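Local structure of papain inhibitor (Streptomyces mobaraensis, 5NTB) at residues Q6-K11 against C78-I83; M12-D17 against L85-F90; L34-A39 against V71-P76; V58-N63 against N102-K107. The protein inhibits the cysteine proteases papain and bromelain and bovine trypsin, and serves as a glutamine and lysine donor substrate for transglutaminase. All blocks are in the same frame, centred on the assembly; numbering follows the deposited sequence. Where two conformers were deposited one is given.

Interaction 1 (Q6-K11 against C78-I83). With SO4 (sulfate ion), chain D; SO4 (sulfate ion), chain C.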
loop_
_atom_site.group_PDB
_atom_site.type_symbol
_atom_site.label_atom_id
_atom_site.label_comp_id
_atom_site.label_asym_id
_atom_site.label_seq_id
_atom_site.Cartn_x
_atom_site.Cartn_y
_atom_site.Cartn_z
ATOM N N GLN A 6 10.830 8.751 -4.330
ATOM C CA GLN A 6 10.698 8.707 -5.780
ATOM C C GLN A 6 9.239 8.472 -6.153
ATOM O O GLN A 6 8.672 7.423 -5.830
ATOM C CB GLN A 6 11.588 7.631 -6.391
ATOM C CG GLN A 6 11.070 7.136 -7.735
ATOM C CD GLN A 6 11.757 5.874 -8.209
ATOM O OE1 GLN A 6 11.095 4.888 -8.551
ATOM N NE2 GLN A 6 13.082 5.899 -8.255
ATOM N N LYS A 7 8.638 9.440 -6.834
ATOM C CA LYS A 7 7.237 9.315 -7.206
ATOM C C LYS A 7 7.099 8.320 -8.347
ATOM O O LYS A 7 7.905 8.299 -9.284
ATOM C CB LYS A 7 6.648 10.676 -7.603
ATOM C CG LYS A 7 6.554 11.687 -6.457
ATOM C CD LYS A 7 5.139 12.267 -6.326
ATOM C CE LYS A 7 4.904 12.918 -4.962
ATOM N NZ LYS A 7 6.186 13.341 -4.323
ATOM N N MET A 8 6.091 7.470 -8.248
ATOM C CA MET A 8 5.782 6.500 -9.281
ATOM C C MET A 8 4.339 6.660 -9.714
ATOM O O MET A 8 3.473 6.999 -8.903
ATOM C CB MET A 8 6.011 5.087 -8.791
ATOM C CG MET A 8 7.490 4.770 -8.775
ATOM S SD MET A 8 7.849 3.249 -7.918
ATOM C CE MET A 8 7.407 3.664 -6.238
ATOM N N THR A 9 4.089 6.441 -10.996
ATOM C CA THR A 9 2.731 6.403 -11.490
ATOM C C THR A 9 2.246 4.967 -11.471
ATOM O O THR A 9 2.969 4.047 -11.859
ATOM C CB THR A 9 2.640 6.971 -12.905
ATOM O OG1 THR A 9 3.103 8.329 -12.896
ATOM C CG2 THR A 9 1.194 6.941 -13.378
ATOM N N GLY A 10 1.026 4.776 -11.001
ATOM C CA GLY A 10 0.496 3.439 -11.052
ATOM C C GLY A 10 -0.989 3.417 -10.812
ATOM O O GLY A 10 -1.716 4.344 -11.185
ATOM N N LYS A 11 -1.448 2.341 -10.210
ATOM C CA LYS A 11 -2.865 2.148 -9.995
ATOM C C LYS A 11 -3.074 1.694 -8.567
ATOM O O LYS A 11 -2.151 1.212 -7.897
ATOM C CB LYS A 11 -3.453 1.127 -10.971
ATOM C CG LYS A 11 -3.023 -0.290 -10.689
ATOM C CD LYS A 11 -3.740 -1.295 -11.591
ATOM C CE LYS A 11 -2.994 -1.482 -12.898
ATOM N NZ LYS A 11 -3.439 -2.709 -13.619
ATOM N N CYS A 78 0.092 -8.051 -7.312
ATOM C CA CYS A 78 0.201 -6.698 -7.835
ATOM C C CYS A 78 1.467 -6.544 -8.654
ATOM O O CYS A 78 2.542 -6.987 -8.247
ATOM C CB CYS A 78 0.250 -5.672 -6.701
ATOM S SG CYS A 78 -1.273 -5.354 -5.809
ATOM N N ASP A 79 1.342 -5.899 -9.815
ATOM C CA ASP A 79 2.536 -5.512 -10.551
ATOM C C ASP A 79 3.233 -4.356 -9.834
ATOM O O ASP A 79 2.717 -3.775 -8.868
ATOM C CB ASP A 79 2.192 -5.125 -11.991
ATOM C CG ASP A 79 3.340 -5.405 -12.976
ATOM O OD1 ASP A 79 4.480 -5.677 -12.542
ATOM O OD2 ASP A 79 3.094 -5.357 -14.199
ATOM N N ARG A 80 4.404 -4.002 -10.367
ATOM C CA ARG A 80 5.358 -3.142 -9.670
ATOM C C ARG A 80 4.781 -1.841 -9.105
ATOM O O ARG A 80 5.151 -1.419 -7.998
ATOM C CB ARG A 80 6.480 -2.838 -10.655
ATOM C CG ARG A 80 7.636 -2.129 -10.070
ATOM C CD ARG A 80 8.706 -1.952 -11.137
ATOM N NE ARG A 80 9.696 -1.006 -10.685
ATOM C CZ ARG A 80 9.599 0.307 -10.853
ATOM N NH1 ARG A 80 8.544 0.824 -11.487
ATOM N NH2 ARG A 80 10.552 1.098 -10.393
ATOM N N THR A 81 3.923 -1.153 -9.855
ATOM C CA THR A 81 3.423 0.134 -9.378
ATOM C C THR A 81 1.957 0.079 -8.983
ATOM O O THR A 81 1.338 1.131 -8.779
ATOM C CB THR A 81 3.640 1.234 -10.414
ATOM O OG1 THR A 81 2.926 0.897 -11.601
ATOM C CG2 THR A 81 5.147 1.409 -10.722
ATOM N N HIS A 82 1.402 -1.117 -8.843
ATOM C CA HIS A 82 0.022 -1.304 -8.405
ATOM C C HIS A 82 0.002 -1.530 -6.896
ATOM O O HIS A 82 0.493 -2.552 -6.415
ATOM C CB HIS A 82 -0.581 -2.482 -9.168
ATOM C CG HIS A 82 -1.893 -2.972 -8.640
ATOM N ND1 HIS A 82 -2.472 -4.136 -9.098
ATOM C CD2 HIS A 82 -2.739 -2.470 -7.711
ATOM C CE1 HIS A 82 -3.612 -4.339 -8.462
ATOM N NE2 HIS A 82 -3.799 -3.341 -7.615
ATOM N N ILE A 83 -0.573 -0.579 -6.144
ATOM C CA ILE A 83 -0.695 -0.735 -4.698
ATOM C C ILE A 83 -2.106 -1.170 -4.355
ATOM O O ILE A 83 -3.080 -0.783 -5.006
ATOM C CB ILE A 83 -0.308 0.550 -3.940
ATOM C CG1 ILE A 83 -1.204 1.728 -4.335
ATOM C CG2 ILE A 83 1.150 0.865 -4.176
ATOM C CD1 ILE A 83 -0.919 3.006 -3.527
HETATM S S SO4 D . -1.812 -5.690 -12.273
HETATM O O1 SO4 D . -1.653 -4.451 -13.033
HETATM O O2 SO4 D . -3.231 -5.993 -12.095
HETATM O O3 SO4 D . -1.160 -5.543 -10.966
HETATM O O4 SO4 D . -1.156 -6.778 -13.000
HETATM S S SO4 C . 9.280 4.177 -12.458
HETATM O O1 SO4 C . 9.417 5.595 -12.779
HETATM O O2 SO4 C . 9.296 3.417 -13.705
HETATM O O3 SO4 C . 10.372 3.733 -11.601
HETATM O O4 SO4 C . 8.002 3.916 -11.799
#
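O3 of the sulfate ion of chain D is gripped by two N-H groups of segment 78-83. It accepts from His82 ND1 at 2.7 Å, in the plane of the ring at its edge, and also from the backbone N of Asp79. From the other segment, Lys11 NZ reaches O1 of the same ion at 2.6 Å. The Lys11 chain gets there by crossing the imidazole. Its CD sits over one ring face, 4.0 Å from the centroid of the His82 ring, a CH-pi contact. Cys78 SG covers the centre of the opposite face, and His82 NE2 is hydrogen-bonded to Thr13 OG1. The ring is therefore held at both nitrogens and packed on both faces.

The backbones meet where strand 82-86 comes alongside strand 8-18. Ile83 N donates to Lys11 O at 3.0 Å, while the bond from Lys11 N to Thr81 O is long and weak. Gly10 CA makes a CA-H...O contact with Thr81 O, at 3.3 Å.

At the other end, Arg80 binds a second sulfate, chain C, edge on. NH2 meets its O3 at 2.9 Å, and Met8 CG touches its O4. Both ions probably come from the crystallisation liquor. Each sits at N-H donors that include a lysine or an arginine, on this rim of the double-psi beta-barrel, and probably offsets the local positive charge.

Interaction 2 (M12-D17 against L85-F90)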
loop_
_atom_site.group_PDB
_atom_site.type_symbol
_atom_site.label_atom_id
_atom_site.label_comp_id
_atom_site.label_asym_id
_atom_site.label_seq_id
_atom_site.Cartn_x
_atom_site.Cartn_y
_atom_site.Cartn_z
ATOM N N MET A 12 -4.297 1.869 -8.104
ATOM C CA MET A 12 -4.650 1.415 -6.774
ATOM C C MET A 12 -5.946 0.625 -6.821
ATOM O O MET A 12 -6.890 0.965 -7.543
ATOM C CB MET A 12 -4.772 2.579 -5.790
ATOM C CG MET A 12 -5.865 3.573 -6.100
ATOM S SD MET A 12 -5.894 4.880 -4.855
ATOM C CE MET A 12 -7.343 5.791 -5.391
ATOM N N THR A 13 -5.954 -0.454 -6.067
ATOM C CA THR A 13 -7.153 -1.196 -5.729
ATOM C C THR A 13 -7.265 -1.197 -4.217
ATOM O O THR A 13 -6.469 -0.572 -3.513
ATOM C CB THR A 13 -7.081 -2.615 -6.286
ATOM O OG1 THR A 13 -5.861 -3.224 -5.857
ATOM C CG2 THR A 13 -7.094 -2.589 -7.804
ATOM N N TYR A 14 -8.257 -1.899 -3.697
ATOM C CA TYR A 14 -8.352 -1.986 -2.249
ATOM C C TYR A 14 -8.735 -3.394 -1.825
ATOM O O TYR A 14 -9.253 -4.191 -2.611
ATOM C CB TYR A 14 -9.345 -0.971 -1.667
ATOM C CG TYR A 14 -10.776 -1.226 -2.061
ATOM C CD1 TYR A 14 -11.554 -2.127 -1.347
ATOM C CD2 TYR A 14 -11.343 -0.576 -3.150
ATOM C CE1 TYR A 14 -12.852 -2.380 -1.703
ATOM C CE2 TYR A 14 -12.653 -0.823 -3.508
ATOM C CZ TYR A 14 -13.390 -1.726 -2.776
ATOM O OH TYR A 14 -14.703 -1.981 -3.104
ATOM N N TYR A 15 -8.477 -3.686 -0.554
ATOM C CA TYR A 15 -8.789 -4.994 0.000
ATOM C C TYR A 15 -9.312 -4.843 1.417
ATOM O O TYR A 15 -9.247 -3.770 2.010
ATOM C CB TYR A 15 -7.579 -5.937 -0.066
ATOM C CG TYR A 15 -6.436 -5.733 0.920
ATOM C CD1 TYR A 15 -5.644 -4.584 0.897
ATOM C CD2 TYR A 15 -6.100 -6.740 1.820
ATOM C CE1 TYR A 15 -4.568 -4.440 1.762
ATOM C CE2 TYR A 15 -5.027 -6.609 2.674
ATOM C CZ TYR A 15 -4.270 -5.450 2.650
ATOM O OH TYR A 15 -3.196 -5.322 3.514
ATOM N N THR A 16 -9.865 -5.949 1.946
ATOM C CA THR A 16 -10.597 -5.925 3.210
ATOM C C THR A 16 -10.154 -7.020 4.178
ATOM O O THR A 16 -10.930 -7.385 5.068
ATOM C CB THR A 16 -12.102 -6.065 2.961
ATOM O OG1 THR A 16 -12.349 -7.271 2.226
ATOM C CG2 THR A 16 -12.622 -4.879 2.171
ATOM N N ASP A 17 -8.946 -7.556 4.031
ATOM C CA ASP A 17 -8.503 -8.624 4.920
ATOM C C ASP A 17 -8.478 -8.172 6.375
ATOM O O ASP A 17 -8.111 -7.035 6.700
ATOM C CB ASP A 17 -7.099 -9.100 4.554
ATOM C CG ASP A 17 -7.016 -9.744 3.190
ATOM O OD1 ASP A 17 -8.053 -9.897 2.512
ATOM O OD2 ASP A 17 -5.880 -10.104 2.796
ATOM N N LEU A 85 -4.469 -0.693 -1.441
ATOM C CA LEU A 85 -4.745 0.027 -0.212
ATOM C C LEU A 85 -5.775 -0.719 0.610
ATOM O O LEU A 85 -6.595 -1.466 0.082
ATOM C CB LEU A 85 -5.271 1.430 -0.518
ATOM C CG LEU A 85 -4.251 2.443 -1.011
ATOM C CD1 LEU A 85 -5.007 3.684 -1.465
ATOM C CD2 LEU A 85 -3.278 2.817 0.084
ATOM N N SER A 86 -5.754 -0.496 1.915
ATOM C CA SER A 86 -6.922 -0.900 2.679
ATOM C C SER A 86 -8.167 -0.208 2.130
ATOM O O SER A 86 -8.103 0.895 1.580
ATOM C CB SER A 86 -6.716 -0.584 4.157
ATOM O OG SER A 86 -6.646 0.815 4.378
ATOM N N GLN A 87 -9.304 -0.886 2.263
ATOM C CA GLN A 87 -10.587 -0.275 1.938
ATOM C C GLN A 87 -10.734 1.079 2.619
ATOM O O GLN A 87 -11.176 2.060 1.999
ATOM C CB GLN A 87 -11.709 -1.221 2.369
ATOM C CG GLN A 87 -13.090 -0.775 1.954
ATOM C CD GLN A 87 -14.164 -1.656 2.550
ATOM O OE1 GLN A 87 -14.980 -2.201 1.822
ATOM N NE2 GLN A 87 -14.151 -1.823 3.862
ATOM N N ALA A 88 -10.329 1.156 3.887
ATOM C CA ALA A 88 -10.465 2.394 4.642
ATOM C C ALA A 88 -9.637 3.520 4.035
ATOM O O ALA A 88 -10.101 4.665 3.952
ATOM C CB ALA A 88 -10.074 2.147 6.101
ATOM N N ALA A 89 -8.407 3.223 3.603
ATOM C CA ALA A 89 -7.587 4.271 3.004
ATOM C C ALA A 89 -8.085 4.644 1.613
ATOM O O ALA A 89 -8.120 5.828 1.256
ATOM C CB ALA A 89 -6.129 3.820 2.933
ATOM N N PHE A 90 -8.443 3.645 0.807
ATOM C CA PHE A 90 -8.894 3.903 -0.562
ATOM C C PHE A 90 -10.068 4.870 -0.583
ATOM O O PHE A 90 -10.104 5.803 -1.397
ATOM C CB PHE A 90 -9.263 2.570 -1.207
ATOM C CG PHE A 90 -9.626 2.645 -2.660
ATOM C CD1 PHE A 90 -10.856 3.142 -3.062
ATOM C CD2 PHE A 90 -8.761 2.133 -3.624
ATOM C CE1 PHE A 90 -11.209 3.171 -4.404
ATOM C CE2 PHE A 90 -9.115 2.154 -4.970
ATOM C CZ PHE A 90 -10.344 2.672 -5.352
HETATM O O HOH W 1 -16.090 -3.409 -0.715
#
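This is a parallel strand pairing of the double-psi beta-barrel that runs on into a helix start, with a Tyr14-Phe90 stack on one side. Tyr14 pairs with Leu85 and Tyr15 with Ser86. The backbone bonds follow in sequence: Thr13 O accepts from Leu85 N, Leu85 O from Tyr15 N, and Tyr15 O from Gln87 N at 2.9 Å. The last bond carries the pairing into the first turn of helix 87-90. Ser86 is the N-cap of that helix, and its OG accepts from Ala89 N at 3.1 Å. Ser86 OG is also hydrogen-bonded to Gln32 O and Leu34 N.

Phe90 lies between Tyr14 and Met12. Its CG, anti to the backbone N (chi1 -175°), comes up against Tyr14 CD2. The edge of the Tyr14 ring meets one face, with CD2 over the ring centre. The two centroids are 4.9 Å apart and the planes are at 61°, an edge-to-face stack. Met12 CE lies over the opposite face, offset toward the rim, and Met12 CG touches Phe90 CE2 at 3.7 Å. Met12 SD approaches the ring obliquely, a Met-aromatic contact, and also packs on Leu85 CD1 at 3.7 Å.

Gln87 runs beside Tyr14 and points the same way. Its CB lies 3.8 Å from Tyr14 CD1. A water donates to Gln87 OE1 and bonds to Tyr14 OH at 3.1 Å. Tyr15 OH turns elsewhere, to Asp73 OD2. The contact thus keeps apolar packing around Phe90, while the polar ends of Tyr14 and Gln87 share a water.

Interaction 3 (L34-A39 against V71-P76)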
loop_
_atom_site.group_PDB
_atom_site.type_symbol
_atom_site.label_atom_id
_atom_site.label_comp_id
_atom_site.label_asym_id
_atom_site.label_seq_id
_atom_site.Cartn_x
_atom_site.Cartn_y
_atom_site.Cartn_z
ATOM N N LEU A 34 -3.810 1.564 5.655
ATOM C CA LEU A 34 -2.566 0.844 5.424
ATOM C C LEU A 34 -2.472 0.531 3.940
ATOM O O LEU A 34 -3.420 0.741 3.183
ATOM C CB LEU A 34 -2.488 -0.441 6.260
ATOM C CG LEU A 34 -3.661 -1.420 6.149
ATOM C CD1 LEU A 34 -3.543 -2.368 4.966
ATOM C CD2 LEU A 34 -3.760 -2.208 7.447
ATOM N N VAL A 35 -1.321 0.006 3.533
ATOM C CA VAL A 35 -1.135 -0.402 2.148
ATOM C C VAL A 35 -0.445 -1.757 2.104
ATOM O O VAL A 35 0.394 -2.087 2.954
ATOM C CB VAL A 35 -0.340 0.648 1.346
ATOM C CG1 VAL A 35 1.064 0.765 1.855
ATOM C CG2 VAL A 35 -0.335 0.306 -0.154
ATOM N N ALA A 36 -0.825 -2.547 1.099
ATOM C CA ALA A 36 -0.116 -3.759 0.699
ATOM C C ALA A 36 0.728 -3.435 -0.523
ATOM O O ALA A 36 0.207 -2.937 -1.532
ATOM C CB ALA A 36 -1.100 -4.890 0.400
ATOM N N ILE A 37 2.030 -3.677 -0.412
ATOM C CA ILE A 37 3.027 -3.295 -1.411
ATOM C C ILE A 37 3.310 -4.469 -2.346
ATOM O O ILE A 37 3.440 -5.614 -1.889
ATOM C CB ILE A 37 4.305 -2.806 -0.714
ATOM C CG1 ILE A 37 4.042 -1.480 0.001
ATOM C CG2 ILE A 37 5.507 -2.715 -1.683
ATOM C CD1 ILE A 37 3.644 -0.338 -0.917
ATOM N N PRO A 38 3.413 -4.230 -3.656
ATOM C CA PRO A 38 3.678 -5.325 -4.604
ATOM C C PRO A 38 4.913 -6.138 -4.253
ATOM O O PRO A 38 5.922 -5.608 -3.773
ATOM C CB PRO A 38 3.877 -4.603 -5.942
ATOM C CG PRO A 38 3.308 -3.273 -5.775
ATOM C CD PRO A 38 3.166 -2.943 -4.322
ATOM N N ALA A 39 4.839 -7.436 -4.580
ATOM C CA ALA A 39 5.868 -8.383 -4.169
ATOM C C ALA A 39 7.245 -8.014 -4.705
ATOM O O ALA A 39 8.251 -8.341 -4.073
ATOM C CB ALA A 39 5.494 -9.795 -4.622
ATOM N N VAL A 71 2.995 0.948 5.414
ATOM C CA VAL A 71 3.139 -0.362 4.783
ATOM C C VAL A 71 2.945 -1.431 5.846
ATOM O O VAL A 71 3.691 -1.488 6.830
ATOM C CB VAL A 71 4.514 -0.512 4.120
ATOM C CG1 VAL A 71 4.684 -1.927 3.584
ATOM C CG2 VAL A 71 4.715 0.546 3.034
ATOM N N ARG A 72 1.966 -2.305 5.644
ATOM C CA ARG A 72 1.688 -3.369 6.600
ATOM C C ARG A 72 1.543 -4.735 5.954
ATOM O O ARG A 72 1.365 -5.724 6.671
ATOM C CB ARG A 72 0.408 -3.065 7.388
ATOM C CG ARG A 72 0.468 -1.762 8.143
ATOM C CD ARG A 72 0.329 -1.993 9.620
ATOM N NE ARG A 72 0.290 -0.759 10.402
ATOM C CZ ARG A 72 1.337 -0.219 11.012
ATOM N NH1 ARG A 72 2.532 -0.788 10.930
ATOM N NH2 ARG A 72 1.185 0.893 11.721
ATOM N N ASP A 73 1.607 -4.830 4.633
ATOM C CA ASP A 73 1.242 -6.084 3.995
ATOM C C ASP A 73 1.891 -6.137 2.623
ATOM O O ASP A 73 2.427 -5.144 2.122
ATOM C CB ASP A 73 -0.282 -6.197 3.903
ATOM C CG ASP A 73 -0.799 -7.636 3.874
ATOM O OD1 ASP A 73 -0.014 -8.598 3.802
ATOM O OD2 ASP A 73 -2.045 -7.779 3.884
ATOM N N LYS A 74 1.831 -7.324 2.030
ATOM C CA LYS A 74 2.382 -7.626 0.719
ATOM C C LYS A 74 1.239 -7.982 -0.214
ATOM O O LYS A 74 0.302 -8.673 0.186
ATOM C CB LYS A 74 3.361 -8.797 0.821
ATOM C CG LYS A 74 4.000 -9.279 -0.480
ATOM C CD LYS A 74 5.119 -10.241 -0.107
ATOM C CE LYS A 74 5.579 -11.118 -1.236
ATOM N NZ LYS A 74 6.531 -12.110 -0.657
ATOM N N CYS A 75 1.314 -7.512 -1.462
ATOM C CA CYS A 75 0.346 -7.860 -2.497
ATOM C C CYS A 75 1.041 -8.771 -3.500
ATOM O O CYS A 75 1.774 -8.282 -4.377
ATOM C CB CYS A 75 -0.176 -6.593 -3.179
ATOM S SG CYS A 75 -1.362 -6.922 -4.491
ATOM N N PRO A 76 0.874 -10.093 -3.402
ATOM C CA PRO A 76 1.597 -10.986 -4.321
ATOM C C PRO A 76 1.163 -10.857 -5.770
ATOM O O PRO A 76 1.966 -11.138 -6.670
ATOM C CB PRO A 76 1.281 -12.388 -3.775
ATOM C CG PRO A 76 0.834 -12.168 -2.376
ATOM C CD PRO A 76 0.148 -10.843 -2.365
#
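Val71 packs against both Val35 and Ile37 on one face of a parallel strand pair in the double-psi beta-barrel. Val35 and Val71 cross obliquely, and Val35 CG1 meets Val71 CG2 at 3.8 Å. Ile37 crosses Val71 at about a right angle. With chi1 at -68°, Ile37 CG1 stands anti to the carbonyl carbon, and from there it touches both methyls of Val71, with CG1 to CG1 at 3.7 Å. Val58 of the neighbouring strand 57-62 extends this apolar layer.

The other face carries Ala36, Asp73, Pro38 and Cys75. Here the small Ala36 CB lies 3.8 Å from Asp73 CB and also packs on Cys75 CB. The Asp73 carboxylate is buried, and its OD1 has two backbone donors. It accepts from Lys74 N at 2.9 Å, from above the carboxylate plane, and also from Ala22 N. Cys75 SG forms the disulfide with Cys78.

A beta bulge separates the Val35-Val71 pair from the Ala36-Asp73 pair, so the register slips by one residue at Arg72. Val35 O accepts a straight bond from Arg72 N at 3.1 Å, and a weak one from Asp73 N. Beyond the bulge the pairing continues one residue to one. Ile37 N donates to Asp73 O, and Cys75 N to Ile37 O at 2.9 Å, from well above the plane of that carbonyl. At the ends, aliphatic parts of the two long side chains pack across the pair: Arg72 CG lies against Leu34 CB, and Lys74 CE touches Ala39 CB at 3.6 Å.

Interaction 4 (V58-N63 against N102-K107)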
loop_
_atom_site.group_PDB
_atom_site.type_symbol
_atom_site.label_atom_id
_atom_site.label_comp_id
_atom_site.label_asym_id
_atom_site.label_seq_id
_atom_site.Cartn_x
_atom_site.Cartn_y
_atom_site.Cartn_z
ATOM N N VAL A 58 3.625 4.973 2.652
ATOM C CA VAL A 58 3.515 5.552 1.327
ATOM C C VAL A 58 2.698 6.821 1.429
ATOM O O VAL A 58 1.840 6.982 2.302
ATOM C CB VAL A 58 2.890 4.597 0.296
ATOM C CG1 VAL A 58 3.812 3.407 0.058
ATOM C CG2 VAL A 58 1.521 4.157 0.751
ATOM N N GLU A 59 2.983 7.731 0.519
ATOM C CA GLU A 59 2.135 8.884 0.259
ATOM C C GLU A 59 1.492 8.641 -1.093
ATOM O O GLU A 59 2.198 8.386 -2.078
ATOM C CB GLU A 59 2.940 10.185 0.273
ATOM C CG GLU A 59 3.235 10.641 1.688
ATOM C CD GLU A 59 3.953 11.976 1.755
ATOM O OE1 GLU A 59 4.456 12.323 2.847
ATOM O OE2 GLU A 59 4.007 12.675 0.724
ATOM N N VAL A 60 0.163 8.651 -1.120
ATOM C CA VAL A 60 -0.625 8.326 -2.302
ATOM C C VAL A 60 -1.422 9.553 -2.689
ATOM O O VAL A 60 -2.133 10.124 -1.853
ATOM C CB VAL A 60 -1.581 7.146 -2.058
ATOM C CG1 VAL A 60 -2.265 6.758 -3.376
ATOM C CG2 VAL A 60 -0.834 5.969 -1.456
ATOM N N SER A 61 -1.323 9.943 -3.953
ATOM C CA SER A 61 -1.996 11.130 -4.456
ATOM C C SER A 61 -2.937 10.739 -5.577
ATOM O O SER A 61 -2.559 9.991 -6.488
ATOM C CB SER A 61 -0.990 12.165 -4.954
ATOM O OG SER A 61 -0.067 12.490 -3.934
ATOM N N TYR A 62 -4.160 11.237 -5.501
ATOM C CA TYR A 62 -5.107 11.075 -6.587
ATOM C C TYR A 62 -6.041 12.266 -6.562
ATOM O O TYR A 62 -6.522 12.649 -5.493
ATOM C CB TYR A 62 -5.894 9.769 -6.442
ATOM C CG TYR A 62 -6.989 9.619 -7.463
ATOM C CD1 TYR A 62 -6.686 9.563 -8.810
ATOM C CD2 TYR A 62 -8.320 9.542 -7.081
ATOM C CE1 TYR A 62 -7.681 9.446 -9.755
ATOM C CE2 TYR A 62 -9.311 9.410 -8.008
ATOM C CZ TYR A 62 -8.991 9.366 -9.342
ATOM O OH TYR A 62 -9.998 9.234 -10.269
ATOM N N ASN A 63 -6.278 12.855 -7.732
ATOM C CA ASN A 63 -7.309 13.877 -7.874
ATOM C C ASN A 63 -7.068 15.037 -6.913
ATOM O O ASN A 63 -8.007 15.607 -6.362
ATOM C CB ASN A 63 -8.706 13.281 -7.664
ATOM C CG ASN A 63 -9.616 13.481 -8.859
ATOM O OD1 ASN A 63 -9.445 14.423 -9.633
ATOM N ND2 ASN A 63 -10.616 12.610 -8.997
ATOM N N ASN A 102 -6.784 3.897 -12.051
ATOM C CA ASN A 102 -5.509 4.069 -12.716
ATOM C C ASN A 102 -5.070 5.519 -12.595
ATOM O O ASN A 102 -5.870 6.421 -12.330
ATOM C CB ASN A 102 -5.616 3.690 -14.187
ATOM C CG ASN A 102 -5.902 2.221 -14.380
ATOM O OD1 ASN A 102 -5.095 1.371 -14.013
ATOM N ND2 ASN A 102 -7.063 1.909 -14.938
ATOM N N GLY A 103 -3.781 5.737 -12.808
ATOM C CA GLY A 103 -3.285 7.097 -12.825
ATOM C C GLY A 103 -3.172 7.760 -11.470
ATOM O O GLY A 103 -3.387 8.970 -11.361
ATOM N N ILE A 104 -2.855 6.999 -10.429
ATOM C CA ILE A 104 -2.480 7.595 -9.158
ATOM C C ILE A 104 -0.973 7.788 -9.163
ATOM O O ILE A 104 -0.255 7.254 -10.016
ATOM C CB ILE A 104 -2.898 6.732 -7.954
ATOM C CG1 ILE A 104 -2.153 5.389 -7.993
ATOM C CG2 ILE A 104 -4.395 6.533 -7.956
ATOM C CD1 ILE A 104 -1.765 4.853 -6.638
ATOM N N THR A 105 -0.491 8.558 -8.208
ATOM C CA THR A 105 0.931 8.651 -7.967
ATOM C C THR A 105 1.183 8.238 -6.528
ATOM O O THR A 105 0.355 8.481 -5.644
ATOM C CB THR A 105 1.452 10.062 -8.218
ATOM O OG1 THR A 105 1.000 10.919 -7.169
ATOM C CG2 THR A 105 0.948 10.606 -9.586
ATOM N N TRP A 106 2.315 7.586 -6.299
ATOM C CA TRP A 106 2.656 7.186 -4.944
ATOM C C TRP A 106 4.160 7.131 -4.784
ATOM O O TRP A 106 4.908 7.017 -5.755
ATOM C CB TRP A 106 1.995 5.845 -4.559
ATOM C CG TRP A 106 2.441 4.621 -5.300
ATOM C CD1 TRP A 106 1.946 4.146 -6.483
ATOM C CD2 TRP A 106 3.439 3.691 -4.878
ATOM N NE1 TRP A 106 2.582 2.967 -6.823
ATOM C CE2 TRP A 106 3.503 2.670 -5.854
ATOM C CE3 TRP A 106 4.273 3.611 -3.760
ATOM C CZ2 TRP A 106 4.384 1.592 -5.758
ATOM C CZ3 TRP A 106 5.149 2.536 -3.656
ATOM C CH2 TRP A 106 5.186 1.528 -4.650
ATOM N N LYS A 107 4.597 7.217 -3.531
ATOM C CA LYS A 107 6.014 7.116 -3.232
ATOM C C LYS A 107 6.155 6.521 -1.848
ATOM O O LYS A 107 5.294 6.718 -0.980
ATOM C CB LYS A 107 6.726 8.476 -3.301
ATOM C CG LYS A 107 6.215 9.488 -2.289
ATOM C CD LYS A 107 7.048 10.760 -2.356
ATOM C CE LYS A 107 6.565 11.776 -1.356
ATOM N NZ LYS A 107 7.434 13.004 -1.377
HETATM O O HOH W 2 -1.582 12.493 -8.672
HETATM O O HOH W 3 -3.994 11.321 -9.807
#
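Strands 57-62 and 104-109 form an antiparallel pair in the double-psi beta-barrel. Glu59 with Lys107 and Ser61 with Thr105 are hydrogen-bonded pairs, and Val60 with Trp106 between them is a non-hydrogen-bonded pair. Ser61 N donates to Thr105 O at 2.8 Å, with 175° at the hydrogen. Thr105 N returns a bond to Ser61 O at 3.0 Å, and Glu59 and Lys107 exchange bonds likewise.

The inner face is apolar. Val60 CG1 meets Ile104 CD1 at 3.8 Å. Val58 CG1 approaches the Trp106 ring obliquely at CE3, 3.9 Å away. Trp106 NE1 is taken up by Thr81 O. Further along, Ile104 CG2 packs on Tyr62 CB, the two side chains crossing at about a right angle.

On the other face, Glu59 and Lys107 lie side by side and point the same way. Glu59 OE2 touches Lys107 CE at 3.4 Å. Ser61 OG bonds to Thr66 OG1. The pair thus separates an apolar core side from a polar outer side. There Arg68 is the salt-bridge partner of Glu59, through OE1, and Lys107 NZ, 4.0 Å from Glu59 OE2 and beyond a salt bridge, may add a weaker attraction.

Overall arrangement
From the N terminus, strand 8-18 supplies the first segments of interactions 1 and 2, which close at 78-83 and 85-90 respectively. These two loops cross, so strands 8-18 and 82-86 run together from the sulfate-bearing rim to the helix start. Interaction 3 closes a shorter loop, from 34-39 to 71-76, that falls within both. It brings strand 35-38 to strand 65-75, and strand 35-38 also borders 82-86. Interaction 4 begins inside that loop, at 58-63, and ends near the C terminus at 102-107, crossing all three others. It joins strand 57-62 to 104-109, which in turn pairs with 8-18. The four contacts together tie the curled sheet around one apolar core.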